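Long-range contacts in acetylene hydratase (Pelobacter acetylenicus, PDB 2E7Z), which catalyses the hydration of acetylene to acetaldehyde, using a tungsten-bis(molybdopterin guanine dinucleotide) cofactor and a [4Fe-4S] cluster: residues E101-S106 and A408-A413; D330-S335 and I521-M526; H458-P463 and Q479-P484. One frame throughout, in Å; residues are numbered along the deposited sequence. Where two conformers were deposited one is given.

Contact 1 belongs to the core: two adjacent parallel strands joined by regular backbone hydrogen bonds, with every touching residue buried. Contacts 2 and 3 are partly buried meetings of chain outside the strands. In contact 2 the two segments meet through carbon surfaces and a carbonyl oxygen, away from the annotated sites, whereas contact 3 combines forked backbone bonds, a bridging water and a buried glutamate. Contacts 1 and 3 touch the same MGD, at A413 and R462 respectively, although their nearest atoms are about 7 Å apart. Along the chain, contact 3 is nested within the loop closed by contact 2, and the segments of contacts 1 and 2 alternate.

Contact 1 (E101-S106 and A408-A413). With MGD (2-amino-5,6-dimercapto-7-methyl-3,7,8a,9-tetrahydro-8-oxa-1,3,9,10-tetraaza-anthracen-4-one guanosine dinucleotide), chain E.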
loop_
_atom_site.group_PDB
_atom_site.type_symbol
_atom_site.label_atom_id
_atom_site.label_comp_id
_atom_site.label_asym_id
_atom_site.label_seq_id
_atom_site.Cartn_x
_atom_site.Cartn_y
_atom_site.Cartn_z
ATOM N N GLU A 101 23.128 5.965 -8.127
ATOM C CA GLU A 101 21.740 6.304 -8.420
ATOM C C GLU A 101 21.155 5.456 -9.552
ATOM O O GLU A 101 19.950 5.462 -9.742
ATOM C CB GLU A 101 21.602 7.812 -8.706
ATOM C CG GLU A 101 22.344 8.302 -9.940
ATOM C CD GLU A 101 23.767 8.751 -9.654
ATOM O OE1 GLU A 101 24.328 8.387 -8.600
ATOM O OE2 GLU A 101 24.336 9.460 -10.504
ATOM N N SER A 102 22.008 4.725 -10.264
ATOM C CA SER A 102 21.516 3.807 -11.296
ATOM C C SER A 102 20.967 2.487 -10.766
ATOM O O SER A 102 20.490 1.669 -11.562
ATOM C CB SER A 102 22.593 3.534 -12.331
ATOM O OG SER A 102 23.610 2.679 -11.831
ATOM N N LEU A 103 20.989 2.287 -9.449
ATOM C CA LEU A 103 20.287 1.153 -8.829
ATOM C C LEU A 103 18.903 1.608 -8.375
ATOM O O LEU A 103 18.765 2.543 -7.541
ATOM C CB LEU A 103 21.103 0.681 -7.618
ATOM C CG LEU A 103 20.356 -0.313 -6.724
ATOM C CD1 LEU A 103 20.061 -1.662 -7.417
ATOM C CD2 LEU A 103 21.114 -0.577 -5.431
ATOM N N GLY A 104 17.887 0.919 -8.903
ATOM C CA GLY A 104 16.504 1.112 -8.488
ATOM C C GLY A 104 16.046 -0.102 -7.683
ATOM O O GLY A 104 16.485 -1.240 -7.967
ATOM N N VAL A 105 15.191 0.118 -6.691
ATOM C CA VAL A 105 14.668 -0.975 -5.860
ATOM C C VAL A 105 13.162 -0.837 -5.704
ATOM O O VAL A 105 12.692 0.278 -5.404
ATOM C CB VAL A 105 15.374 -1.005 -4.468
ATOM C CG1 VAL A 105 14.722 -2.077 -3.567
ATOM C CG2 VAL A 105 16.843 -1.275 -4.601
ATOM N N SER A 106 12.413 -1.925 -5.893
ATOM C CA SER A 106 10.994 -1.962 -5.551
ATOM C C SER A 106 10.872 -2.990 -4.444
ATOM O O SER A 106 11.136 -4.191 -4.685
ATOM C CB SER A 106 10.172 -2.327 -6.794
ATOM O OG SER A 106 8.805 -2.511 -6.493
ATOM N N ALA A 408 20.394 -1.096 -12.851
ATOM C CA ALA A 408 20.232 -2.253 -11.966
ATOM C C ALA A 408 18.900 -2.124 -11.247
ATOM O O ALA A 408 18.551 -1.021 -10.829
ATOM C CB ALA A 408 21.372 -2.373 -10.944
ATOM N N PHE A 409 18.185 -3.235 -11.075
ATOM C CA PHE A 409 16.866 -3.201 -10.474
ATOM C C PHE A 409 16.662 -4.424 -9.579
ATOM O O PHE A 409 16.855 -5.571 -10.017
ATOM C CB PHE A 409 15.795 -3.075 -11.558
ATOM C CG PHE A 409 14.384 -2.935 -11.024
ATOM C CD1 PHE A 409 13.565 -4.039 -10.782
ATOM C CD2 PHE A 409 13.880 -1.655 -10.762
ATOM C CE1 PHE A 409 12.258 -3.860 -10.300
ATOM C CE2 PHE A 409 12.550 -1.487 -10.321
ATOM C CZ PHE A 409 11.773 -2.575 -10.055
ATOM N N PHE A 410 16.314 -4.171 -8.313
ATOM C CA PHE A 410 16.033 -5.243 -7.362
ATOM C C PHE A 410 14.551 -5.210 -7.013
ATOM O O PHE A 410 14.028 -4.158 -6.609
ATOM C CB PHE A 410 16.818 -5.147 -6.043
ATOM C CG PHE A 410 18.307 -5.217 -6.156
ATOM C CD1 PHE A 410 18.962 -5.557 -7.321
ATOM C CD2 PHE A 410 19.059 -4.936 -5.011
ATOM C CE1 PHE A 410 20.370 -5.620 -7.367
ATOM C CE2 PHE A 410 20.449 -5.010 -5.040
ATOM C CZ PHE A 410 21.098 -5.389 -6.224
ATOM N N ALA A 411 13.901 -6.368 -7.095
ATOM C CA ALA A 411 12.506 -6.546 -6.687
ATOM C C ALA A 411 12.498 -7.410 -5.442
ATOM O O ALA A 411 12.870 -8.600 -5.528
ATOM C CB ALA A 411 11.676 -7.171 -7.803
ATOM N N LEU A 412 12.076 -6.867 -4.301
ATOM C CA LEU A 412 12.112 -7.564 -3.012
ATOM C C LEU A 412 10.692 -7.751 -2.541
ATOM O O LEU A 412 10.036 -6.803 -2.134
ATOM C CB LEU A 412 12.937 -6.790 -1.971
ATOM C CG LEU A 412 14.329 -6.344 -2.424
ATOM C CD1 LEU A 412 15.014 -5.442 -1.383
ATOM C CD2 LEU A 412 15.183 -7.528 -2.790
ATOM N N ALA A 413 10.200 -8.993 -2.655
ATOM C CA ALA A 413 8.797 -9.345 -2.391
ATOM C C ALA A 413 7.859 -8.385 -3.112
ATOM O O ALA A 413 6.892 -7.888 -2.545
ATOM C CB ALA A 413 8.503 -9.433 -0.900
HETATM P PB MGD E . 2.478 -8.008 -5.432
HETATM O O1B MGD E . 2.664 -6.988 -6.528
HETATM O O2B MGD E . 1.529 -9.133 -5.618
HETATM O O3B MGD E . 2.046 -7.310 -4.054
HETATM O O3A MGD E . 1.987 -4.838 -3.609
HETATM P PA MGD E . 2.755 -6.183 -3.155
HETATM O O1A MGD E . 2.431 -6.561 -1.741
HETATM O O2A MGD E . 4.182 -5.984 -3.569
HETATM O "O5'" MGD E . 3.949 -8.598 -5.133
HETATM C "C5'" MGD E . 4.189 -9.260 -3.903
HETATM C "C4'" MGD E . 5.243 -10.312 -4.187
HETATM O "O4'" MGD E . 5.725 -10.782 -2.919
HETATM C "C3'" MGD E . 4.693 -11.566 -4.858
HETATM O "O3'" MGD E . 5.427 -11.803 -6.071
HETATM C "C2'" MGD E . 4.869 -12.718 -3.846
HETATM O "O2'" MGD E . 5.184 -14.012 -4.396
HETATM C "C1'" MGD E . 6.013 -12.195 -3.019
HETATM N N9 MGD E . 6.075 -12.653 -1.622
HETATM C C8 MGD E . 5.040 -12.842 -0.765
HETATM N N7 MGD E . 5.487 -13.164 0.459
HETATM C C5 MGD E . 6.836 -13.109 0.406
HETATM C C6 MGD E . 7.940 -13.325 1.326
HETATM O O6 MGD E . 7.738 -13.627 2.521
HETATM N N1 MGD E . 9.174 -13.140 0.828
HETATM C C2 MGD E . 9.458 -12.877 -0.444
HETATM N N2 MGD E . 10.762 -12.717 -0.812
HETATM N N3 MGD E . 8.499 -12.675 -1.342
HETATM C C4 MGD E . 7.210 -12.775 -0.955
HETATM C C10 MGD E . 0.756 -4.523 -2.958
HETATM C C11 MGD E . 0.448 -3.079 -3.287
HETATM O O11 MGD E . 0.174 -3.053 -4.687
HETATM C C12 MGD E . -0.746 -2.607 -2.493
HETATM S S12 MGD E . -0.717 -2.806 -0.794
HETATM C C13 MGD E . -1.777 -1.993 -3.095
HETATM S S13 MGD E . -3.194 -1.562 -2.253
HETATM C C14 MGD E . -1.784 -1.656 -4.554
HETATM N N15 MGD E . -2.725 -2.474 -5.304
HETATM C C16 MGD E . -2.676 -2.275 -6.653
HETATM C C17 MGD E . -3.835 -2.394 -7.548
HETATM O O17 MGD E . -4.964 -2.681 -7.091
HETATM N N18 MGD E . -3.636 -2.172 -8.863
HETATM C C19 MGD E . -2.429 -1.847 -9.390
HETATM N N19 MGD E . -2.293 -1.644 -10.718
HETATM N N20 MGD E . -1.330 -1.749 -8.630
HETATM C C21 MGD E . -1.400 -1.931 -7.306
HETATM N N22 MGD E . -0.299 -1.797 -6.562
HETATM C C23 MGD E . -0.360 -1.805 -5.116
#
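S102 and A408 open a parallel strand pair, in which strand 103-107 runs beside strand 408-412 within the mixed seven-stranded sheet of an alpha/beta unit; the short strand axes differ by 16°. The first backbone bond runs from A408 N to S102 O (3.1 Å). At L103, CD1 does the touching: it packs against A408 CB at 3.8 Å and sits over the middle of the F410 ring, a CH-pi contact 3.9 Å from the centroid and only 5° off the normal. The ring lies there with its CG beside the backbone N of F410 (chi1 -62°), and L498 of helix 491-501 also touches it. An alanine in place of F410 would probably leave L103 CD1 without the aromatic face it rests on and open a gap toward L498. G104 gives its N-H to A408 O (2.8 Å) and accepts F410 N; a CB here would lie in contact range of F409 CD2. V105 returns to the face of L103, where its CG1 meets L412 CD1 at 4.0 Å and its CG2 lies near F410 CB. Helices 80-98, 118-126 and 491-501 pack on this face. S106 lies on the other face, its CB 3.6 Å from F409 CZ, while its OG is bonded to Y420 and S414. Backbone bonds from S106 N to F410 O (2.8 Å) and from L412 N to S106 O complete the pairing. Just past the strand end, A413 CB reaches to 3.3 Å from MGD N3, in the guanine.

Contact 2 (D330-S335 and I521-M526); sequences DLVPIS and ISPTGM
The ring of P523 lies against the carbonyl oxygen of D330, and this pair, together with L331, carries most of the contact. Of the ring atoms, P523 CB is nearest to D330 O at 3.3 Å, with CG and CD scarcely farther off. On the same residue, D330 CB meets the methyl of T524, with CG2 4.0 Å away. P523 CG also comes to 3.9 Å from V332 N, and the valine side chain crosses the proline at about a right angle, V332 CG2 lying 3.9 Å from P523 CD. The same V332 methyl also touches S522 OG, a hydroxyl already bonded to Y519 O.

L331 supplies the buried side of the contact. Its CD2 packs on I521 CG2 at 3.8 Å and lies close to I521 CA as well, and both side chains rest on Y531 of helix 528-531. Between the two segments themselves the interaction is one of van der Waals surfaces; polar links come from just before I521, where R520 bonds to V332 through its backbone and its guanidinium.

T524 closes the turn on its own segment. With chi1 at 72°, OG1 stands between the backbone N and the carbonyl carbon, from where T524 OG1 donates to I521 O at 2.7 Å. That carbonyl oxygen also accepts T524 N and is therefore gripped twice by one residue, while the methyl branch remains directed at D330. T524 OG1 in turn accepts M526 N (3.0 Å). The arrangement is that of an ST turn that starts on the last residue of the 3-10 segment 522-524, just after helix 513-520, packed against the coil that leads into helix 334-337.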
loop_
_atom_site.group_PDB
_atom_site.type_symbol
_atom_site.label_atom_id
_atom_site.label_comp_id
_atom_site.label_asym_id
_atom_site.label_seq_id
_atom_site.Cartn_x
_atom_site.Cartn_y
_atom_site.Cartn_z
ATOM N N ASP A 330 9.926 1.662 22.597
ATOM C CA ASP A 330 10.741 0.629 23.276
ATOM C C ASP A 330 11.923 0.174 22.409
ATOM O O ASP A 330 12.774 -0.569 22.902
ATOM C CB ASP A 330 9.917 -0.653 23.521
ATOM C CG ASP A 330 8.847 -0.518 24.596
ATOM O OD1 ASP A 330 8.911 0.400 25.462
ATOM O OD2 ASP A 330 7.936 -1.389 24.565
ATOM N N LEU A 331 11.968 0.576 21.134
ATOM C CA LEU A 331 12.833 -0.067 20.128
ATOM C C LEU A 331 13.781 0.928 19.458
ATOM O O LEU A 331 13.510 2.142 19.447
ATOM C CB LEU A 331 11.951 -0.734 19.049
ATOM C CG LEU A 331 10.814 -1.630 19.517
ATOM C CD1 LEU A 331 9.996 -2.121 18.307
ATOM C CD2 LEU A 331 11.393 -2.804 20.330
ATOM N N VAL A 332 14.879 0.431 18.893
ATOM C CA VAL A 332 15.721 1.285 18.055
ATOM C C VAL A 332 14.945 1.613 16.789
ATOM O O VAL A 332 14.513 0.715 16.090
ATOM C CB VAL A 332 17.047 0.603 17.686
ATOM C CG1 VAL A 332 17.869 1.501 16.779
ATOM C CG2 VAL A 332 17.826 0.257 18.959
ATOM N N PRO A 333 14.707 2.902 16.501
ATOM C CA PRO A 333 13.887 3.221 15.304
ATOM C C PRO A 333 14.455 2.648 14.000
ATOM O O PRO A 333 15.662 2.742 13.721
ATOM C CB PRO A 333 13.848 4.768 15.287
ATOM C CG PRO A 333 14.041 5.113 16.725
ATOM C CD PRO A 333 15.084 4.118 17.231
ATOM N N ILE A 334 13.561 2.095 13.194
ATOM C CA ILE A 334 13.939 1.670 11.844
ATOM C C ILE A 334 14.544 2.874 11.099
ATOM O O ILE A 334 15.520 2.737 10.358
ATOM C CB ILE A 334 12.713 1.136 11.121
ATOM C CG1 ILE A 334 12.331 -0.245 11.701
ATOM C CG2 ILE A 334 12.921 1.070 9.608
ATOM C CD1 ILE A 334 10.987 -0.798 11.201
ATOM N N SER A 335 13.966 4.064 11.311
ATOM C CA SER A 335 14.454 5.252 10.645
ATOM C C SER A 335 15.917 5.505 10.928
ATOM O O SER A 335 16.627 5.966 10.038
ATOM C CB SER A 335 13.684 6.498 11.120
ATOM O OG SER A 335 12.298 6.373 10.810
ATOM N N ILE A 521 15.325 -4.684 19.454
ATOM C CA ILE A 521 14.732 -4.688 20.793
ATOM C C ILE A 521 15.698 -4.366 21.921
ATOM O O ILE A 521 15.314 -4.427 23.094
ATOM C CB ILE A 521 13.991 -6.031 21.078
ATOM C CG1 ILE A 521 14.996 -7.189 21.163
ATOM C CG2 ILE A 521 12.924 -6.246 20.033
ATOM C CD1 ILE A 521 14.386 -8.560 21.495
ATOM N N SER A 522 16.932 -3.998 21.576
ATOM C CA SER A 522 17.962 -3.826 22.597
ATOM C C SER A 522 17.594 -2.854 23.738
ATOM O O SER A 522 17.983 -3.111 24.877
ATOM C CB SER A 522 19.314 -3.512 21.949
ATOM O OG SER A 522 19.249 -2.327 21.186
ATOM N N PRO A 523 16.834 -1.758 23.476
ATOM C CA PRO A 523 16.551 -0.856 24.617
ATOM C C PRO A 523 15.716 -1.521 25.725
ATOM O O PRO A 523 15.719 -1.031 26.855
ATOM C CB PRO A 523 15.799 0.301 23.963
ATOM C CG PRO A 523 16.179 0.241 22.517
ATOM C CD PRO A 523 16.263 -1.232 22.226
ATOM N N THR A 524 15.027 -2.621 25.418
ATOM C CA THR A 524 14.210 -3.348 26.411
ATOM C C THR A 524 15.052 -4.186 27.378
ATOM O O THR A 524 14.542 -4.657 28.407
ATOM C CB THR A 524 13.208 -4.339 25.727
ATOM O OG1 THR A 524 13.925 -5.452 25.191
ATOM C CG2 THR A 524 12.398 -3.663 24.603
ATOM N N GLY A 525 16.320 -4.403 27.029
ATOM C CA GLY A 525 17.178 -5.310 27.790
ATOM C C GLY A 525 16.878 -6.782 27.549
ATOM O O GLY A 525 17.559 -7.644 28.114
ATOM N N MET A 526 15.879 -7.112 26.718
ATOM C CA MET A 526 15.562 -8.508 26.411
ATOM C C MET A 526 16.187 -8.952 25.107
ATOM O O MET A 526 16.347 -8.148 24.178
ATOM C CB MET A 526 14.046 -8.729 26.300
ATOM C CG MET A 526 13.276 -8.518 27.612
ATOM S SD MET A 526 11.532 -8.881 27.382
ATOM C CE MET A 526 10.892 -7.241 27.068
#

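Contact 3 (H458-P463 and Q479-P484). With MGD (2-amino-5,6-dimercapto-7-methyl-3,7,8a,9-tetrahydro-8-oxa-1,3,9,10-tetraaza-anthracen-4-one guanosine dinucleotide), chain E.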
loop_
_atom_site.group_PDB
_atom_site.type_symbol
_atom_site.label_atom_id
_atom_site.label_comp_id
_atom_site.label_asym_id
_atom_site.label_seq_id
_atom_site.Cartn_x
_atom_site.Cartn_y
_atom_site.Cartn_z
ATOM N N HIS A 458 9.400 -17.834 4.134
ATOM C CA HIS A 458 7.970 -17.659 4.227
ATOM C C HIS A 458 7.608 -17.307 5.682
ATOM O O HIS A 458 8.376 -17.563 6.630
ATOM C CB HIS A 458 7.336 -18.994 3.765
ATOM C CG HIS A 458 5.844 -19.032 3.824
ATOM N ND1 HIS A 458 5.145 -19.290 4.987
ATOM C CD2 HIS A 458 4.914 -18.838 2.855
ATOM C CE1 HIS A 458 3.848 -19.259 4.726
ATOM N NE2 HIS A 458 3.680 -18.986 3.440
ATOM N N TRP A 459 6.448 -16.694 5.878
ATOM C CA TRP A 459 6.066 -16.256 7.221
ATOM C C TRP A 459 5.946 -17.370 8.272
ATOM O O TRP A 459 5.980 -17.083 9.461
ATOM C CB TRP A 459 4.809 -15.371 7.181
ATOM C CG TRP A 459 3.516 -16.001 6.766
ATOM C CD1 TRP A 459 2.955 -15.965 5.520
ATOM C CD2 TRP A 459 2.554 -16.636 7.626
ATOM N NE1 TRP A 459 1.711 -16.602 5.547
ATOM C CE2 TRP A 459 1.450 -17.005 6.830
ATOM C CE3 TRP A 459 2.522 -16.928 8.998
ATOM C CZ2 TRP A 459 0.328 -17.649 7.368
ATOM C CZ3 TRP A 459 1.406 -17.546 9.521
ATOM C CH2 TRP A 459 0.333 -17.904 8.710
ATOM N N LEU A 460 5.781 -18.620 7.848
ATOM C CA LEU A 460 5.744 -19.749 8.791
ATOM C C LEU A 460 7.171 -20.226 9.121
ATOM O O LEU A 460 7.346 -21.212 9.847
ATOM C CB LEU A 460 4.886 -20.912 8.220
ATOM C CG LEU A 460 3.379 -20.637 8.248
ATOM C CD1 LEU A 460 2.661 -21.695 7.369
ATOM C CD2 LEU A 460 2.846 -20.677 9.679
ATOM N N GLU A 461 8.179 -19.531 8.576
ATOM C CA GLU A 461 9.570 -19.953 8.696
ATOM C C GLU A 461 10.459 -18.904 9.347
ATOM O O GLU A 461 11.701 -18.980 9.244
ATOM C CB GLU A 461 10.150 -20.278 7.317
ATOM C CG GLU A 461 9.360 -21.334 6.529
ATOM C CD GLU A 461 9.808 -21.452 5.076
ATOM O OE1 GLU A 461 10.421 -20.489 4.534
ATOM O OE2 GLU A 461 9.541 -22.520 4.485
ATOM N N ARG A 462 9.863 -17.916 10.017
ATOM C CA ARG A 462 10.674 -16.818 10.527
ATOM C C ARG A 462 10.103 -16.158 11.772
ATOM O O ARG A 462 8.885 -16.017 11.901
ATOM C CB ARG A 462 10.861 -15.761 9.425
ATOM C CG ARG A 462 9.547 -15.066 8.964
ATOM C CD ARG A 462 9.812 -14.252 7.715
ATOM N NE ARG A 462 8.606 -13.606 7.200
ATOM C CZ ARG A 462 8.307 -13.524 5.899
ATOM N NH1 ARG A 462 7.201 -12.905 5.511
ATOM N NH2 ARG A 462 9.134 -14.029 4.981
ATOM N N PRO A 463 10.989 -15.688 12.656
ATOM C CA PRO A 463 10.525 -14.827 13.745
ATOM C C PRO A 463 10.343 -13.405 13.208
ATOM O O PRO A 463 11.004 -13.036 12.230
ATOM C CB PRO A 463 11.699 -14.846 14.707
ATOM C CG PRO A 463 12.903 -14.947 13.813
ATOM C CD PRO A 463 12.462 -15.837 12.657
ATOM N N GLN A 479 6.321 -15.895 16.308
ATOM C CA GLN A 479 7.261 -16.990 16.498
ATOM C C GLN A 479 7.534 -17.708 15.204
ATOM O O GLN A 479 6.632 -17.827 14.347
ATOM C CB GLN A 479 6.706 -17.954 17.540
ATOM C CG GLN A 479 6.481 -17.316 18.908
ATOM C CD GLN A 479 6.096 -18.358 19.920
ATOM O OE1 GLN A 479 5.007 -18.922 19.865
ATOM N NE2 GLN A 479 7.023 -18.676 20.804
ATOM N N GLN A 480 8.764 -18.216 15.086
ATOM C CA GLN A 480 9.142 -19.086 13.983
ATOM C C GLN A 480 8.545 -20.487 14.160
ATOM O O GLN A 480 8.771 -21.121 15.197
ATOM C CB GLN A 480 10.644 -19.196 13.932
ATOM C CG GLN A 480 11.162 -19.942 12.737
ATOM C CD GLN A 480 12.663 -19.901 12.610
ATOM O OE1 GLN A 480 13.357 -19.277 13.423
ATOM N NE2 GLN A 480 13.175 -20.533 11.573
ATOM N N VAL A 481 7.832 -20.992 13.154
ATOM C CA VAL A 481 7.243 -22.326 13.272
ATOM C C VAL A 481 8.220 -23.426 12.849
ATOM O O VAL A 481 8.412 -24.428 13.564
ATOM C CB VAL A 481 5.893 -22.423 12.524
ATOM C CG1 VAL A 481 5.260 -23.785 12.782
ATOM C CG2 VAL A 481 4.953 -21.322 12.991
ATOM N N VAL A 482 8.822 -23.259 11.678
ATOM C CA VAL A 482 9.786 -24.230 11.132
ATOM C C VAL A 482 10.994 -23.521 10.534
ATOM O O VAL A 482 10.981 -22.305 10.324
ATOM C CB VAL A 482 9.153 -25.190 10.056
ATOM C CG1 VAL A 482 8.022 -26.050 10.632
ATOM C CG2 VAL A 482 8.670 -24.398 8.834
ATOM N N GLU A 483 12.059 -24.262 10.287
ATOM C CA GLU A 483 13.197 -23.752 9.544
ATOM C C GLU A 483 12.763 -23.559 8.092
ATOM O O GLU A 483 11.903 -24.294 7.597
ATOM C CB GLU A 483 14.359 -24.757 9.611
ATOM C CG GLU A 483 15.032 -24.853 10.993
ATOM C CD GLU A 483 15.787 -23.591 11.421
ATOM O OE1 GLU A 483 16.227 -22.801 10.551
ATOM O OE2 GLU A 483 15.952 -23.394 12.649
ATOM N N PRO A 484 13.362 -22.584 7.391
ATOM C CA PRO A 484 12.988 -22.418 5.985
ATOM C C PRO A 484 13.295 -23.650 5.137
ATOM O O PRO A 484 14.312 -24.324 5.324
ATOM C CB PRO A 484 13.831 -21.234 5.509
ATOM C CG PRO A 484 14.724 -20.844 6.635
ATOM C CD PRO A 484 14.344 -21.589 7.862
HETATM P PB MGD E . 2.478 -8.008 -5.432
HETATM O O1B MGD E . 2.664 -6.988 -6.528
HETATM O O2B MGD E . 1.529 -9.133 -5.618
HETATM O O3B MGD E . 2.046 -7.310 -4.054
HETATM O O3A MGD E . 1.987 -4.838 -3.609
HETATM P PA MGD E . 2.755 -6.183 -3.155
HETATM O O1A MGD E . 2.431 -6.561 -1.741
HETATM O O2A MGD E . 4.182 -5.984 -3.569
HETATM O "O5'" MGD E . 3.949 -8.598 -5.133
HETATM C "C5'" MGD E . 4.189 -9.260 -3.903
HETATM C "C4'" MGD E . 5.243 -10.312 -4.187
HETATM O "O4'" MGD E . 5.725 -10.782 -2.919
HETATM C "C3'" MGD E . 4.693 -11.566 -4.858
HETATM O "O3'" MGD E . 5.427 -11.803 -6.071
HETATM C "C2'" MGD E . 4.869 -12.718 -3.846
HETATM O "O2'" MGD E . 5.184 -14.012 -4.396
HETATM C "C1'" MGD E . 6.013 -12.195 -3.019
HETATM N N9 MGD E . 6.075 -12.653 -1.622
HETATM C C8 MGD E . 5.040 -12.842 -0.765
HETATM N N7 MGD E . 5.487 -13.164 0.459
HETATM C C5 MGD E . 6.836 -13.109 0.406
HETATM C C6 MGD E . 7.940 -13.325 1.326
HETATM O O6 MGD E . 7.738 -13.627 2.521
HETATM N N1 MGD E . 9.174 -13.140 0.828
HETATM C C2 MGD E . 9.458 -12.877 -0.444
HETATM N N2 MGD E . 10.762 -12.717 -0.812
HETATM N N3 MGD E . 8.499 -12.675 -1.342
HETATM C C4 MGD E . 7.210 -12.775 -0.955
HETATM C C10 MGD E . 0.756 -4.523 -2.958
HETATM C C11 MGD E . 0.448 -3.079 -3.287
HETATM O O11 MGD E . 0.174 -3.053 -4.687
HETATM C C12 MGD E . -0.746 -2.607 -2.493
HETATM S S12 MGD E . -0.717 -2.806 -0.794
HETATM C C13 MGD E . -1.777 -1.993 -3.095
HETATM S S13 MGD E . -3.194 -1.562 -2.253
HETATM C C14 MGD E . -1.784 -1.656 -4.554
HETATM N N15 MGD E . -2.725 -2.474 -5.304
HETATM C C16 MGD E . -2.676 -2.275 -6.653
HETATM C C17 MGD E . -3.835 -2.394 -7.548
HETATM O O17 MGD E . -4.964 -2.681 -7.091
HETATM N N18 MGD E . -3.636 -2.172 -8.863
HETATM C C19 MGD E . -2.429 -1.847 -9.390
HETATM N N19 MGD E . -2.293 -1.644 -10.718
HETATM N N20 MGD E . -1.330 -1.749 -8.630
HETATM C C21 MGD E . -1.400 -1.931 -7.306
HETATM N N22 MGD E . -0.299 -1.797 -6.562
HETATM C C23 MGD E . -0.360 -1.805 -5.116
HETATM O O HOH W 1 6.857 -18.584 11.665
#
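E461 starts with CG anti to its own carbonyl carbon (chi1 -56°) and runs on extended (chi2 170°), a course that crosses P484 obliquely and puts E461 CD 3.4 Å from P484 CA. Q480 has CG anti to its backbone N (chi1 -173°) and is likewise extended, lying alongside P463 and pointing the same way, with Q480 OE1 3.6 Å from P463 CD. The other end of that amide turns back on its own segment: Q480 NE2 donates to V482 O (3.1 Å) from above the carbonyl plane.

Backbone bonds centre on L460 O, which takes V482 N at 3.1 Å in the carbonyl plane and, weakly, V481 N at 3.3 Å. A water bonded to W459 O, Q479 O and V481 N ties the loops together further. Beside this fork, L460 CD2 and V481 CG2 meet at 4.0 Å, their side chains pointing the same way.

The E461 charge is buried but well supplied. E461 OE1 accepts H458 N (2.9 Å), met from above the carboxylate plane, and E461 OE2 forms salt bridges with R53 and R58, which would probably favour the ionised form. The R462 side chain leaves the backbone away from 479-484, and its guanidinium ends at the cofactor: NH1 and NH2 both donate to MGD O6, the shorter bond being R462 NH2 to MGD O6 at 2.9 Å. D457 pairs with NH2, and Q7 accepts from NH1, so the guanidinium is held from several directions at the guanine.

Around the loops, L460 packs on I25 and T27 of strand 25-29, V481 on A17 and V19 of strand 14-19, and V482 reaches both strands as well as R53 of helix 49-53.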